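Local structure of putative hydantoin racemase (Klebsiella pneumoniae subsp. pneumoniae, 3QVK) at the interface of chains A and B. The protein racemises allantoin, interconverting its two enantiomers, and as a HyuE-family enzyme may also act on other 5-substituted hydantoins. Coordinates in Å, arbitrary orientation; residue numbers count along the deposited sequence, not the author numbering. Chains: chain A/B, Putative hydantoin racemase.

The interface of chains A and B. Residues chain A 170, 175-176, 198-199; chain B 222, 224.
B:Ser222 meets A:Gly176, and B:His224 meets A:Ser175 and A:Leu170, where a loop of chain B comes up to chain A at the end of helix 157-172, the residues leading into strand 177-181 and the loop before strand 200-201. Polar contact rests mainly on the hydroxyl of B:Ser222: OG donates a hydrogen bond of 2.6 Å to the backbone carbonyl O of A:Gly176. The donor comes in at 124° to the C=O bond, an ordinary angle for a carbonyl acceptor. It stands moderately off the carbonyl plane, tilted by 25°. The serine hydroxyl points away from its own main-chain nitrogen, which brings it up to the A:Gly176 carbonyl. OG also accepts a weak hydrogen bond from the backbone N-H of B:His224 (N to OG 3.4 Å), a loose link that may steady the loop.

The imidazole of B:His224 turns its ND1 edge to a backbone oxygen. ND1 makes a weak, bent hydrogen bond of 3.4 Å to A:Ser175 O, which lies at the ring edge, in the ring plane. The ring also lies beside the carbonyl of A:Leu170, near the end of the helix, without a bond to it. Chi1 of 173° extends the ring away from the backbone N and toward the carbonyls of A:Leu170 and A:Ser175; the carbonyl of A:Ser175 may favour a proton on ND1.

Apolar contacts flank the serine bond. The CG1 methyl of A:Val198 meets the CB methylene of B:His224 at 3.6 Å, at the root of the side chain, and the two side chains run at a slant to one another. A:Pro199 sets the ring edge at CD against B:Ser222 CB, also at 3.6 Å.

The patch and its twin with the chains exchanged belong to a two-fold interface between identical subunits of the deposited hexamer. Loop residues here read main-chain carbonyls of the neighbour and probably contribute to subunit pairing, if this assembly is the biological one.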
loop_
_atom_site.group_PDB
_atom_site.type_symbol
_atom_site.label_atom_id
_atom_site.label_comp_id
_atom_site.label_asym_id
_atom_site.label_seq_id
_atom_site.Cartn_x
_atom_site.Cartn_y
_atom_site.Cartn_z
ATOM N N LEU A 170 -19.523 8.803 -15.336
ATOM C CA LEU A 170 -19.432 10.192 -14.880
ATOM C C LEU A 170 -20.481 10.541 -13.822
ATOM O O LEU A 170 -20.304 11.490 -13.056
ATOM C CB LEU A 170 -19.544 11.159 -16.064
ATOM C CG LEU A 170 -18.433 11.144 -17.120
ATOM C CD1 LEU A 170 -18.909 11.822 -18.394
ATOM C CD2 LEU A 170 -17.149 11.790 -16.603
ATOM N N SER A 175 -15.553 10.300 -10.694
ATOM C CA SER A 175 -14.335 10.557 -11.456
ATOM C C SER A 175 -14.531 11.744 -12.397
ATOM O O SER A 175 -15.664 12.095 -12.738
ATOM C CB SER A 175 -13.918 9.310 -12.242
ATOM O OG SER A 175 -14.925 8.920 -13.161
ATOM N N GLY A 176 -13.425 12.358 -12.809
ATOM C CA GLY A 176 -13.464 13.541 -13.669
ATOM C C GLY A 176 -13.119 13.288 -15.126
ATOM O O GLY A 176 -13.372 14.137 -15.980
ATOM N N VAL A 198 -15.922 16.434 -20.905
ATOM C CA VAL A 198 -14.881 15.935 -20.004
ATOM C C VAL A 198 -13.756 15.309 -20.831
ATOM O O VAL A 198 -13.975 14.941 -21.987
ATOM C CB VAL A 198 -15.425 14.877 -18.995
ATOM C CG1 VAL A 198 -16.421 15.499 -18.029
ATOM C CG2 VAL A 198 -16.036 13.678 -19.721
ATOM N N PRO A 199 -12.542 15.200 -20.253
ATOM C CA PRO A 199 -11.475 14.492 -20.956
ATOM C C PRO A 199 -11.790 13.005 -21.133
ATOM O O PRO A 199 -11.906 12.267 -20.150
ATOM C CB PRO A 199 -10.262 14.676 -20.036
ATOM C CG PRO A 199 -10.569 15.885 -19.235
ATOM C CD PRO A 199 -12.047 15.869 -19.036
ATOM N N SER B 222 -10.471 18.790 -16.340
ATOM C CA SER B 222 -11.880 18.456 -16.185
ATOM C C SER B 222 -12.568 19.430 -15.237
ATOM O O SER B 222 -12.126 19.622 -14.102
ATOM C CB SER B 222 -12.039 17.029 -15.661
ATOM O OG SER B 222 -13.409 16.699 -15.509
ATOM N N HIS B 224 -15.626 18.932 -14.339
ATOM C CA HIS B 224 -16.671 18.095 -13.776
ATOM C C HIS B 224 -16.201 17.527 -12.440
ATOM O O HIS B 224 -15.314 16.670 -12.395
ATOM C CB HIS B 224 -17.021 16.972 -14.756
ATOM C CG HIS B 224 -17.976 15.958 -14.210
ATOM N ND1 HIS B 224 -17.558 14.768 -13.654
ATOM C CD2 HIS B 224 -19.329 15.949 -14.145
ATOM C CE1 HIS B 224 -18.611 14.073 -13.264
ATOM N NE2 HIS B 224 -19.698 14.767 -13.551
#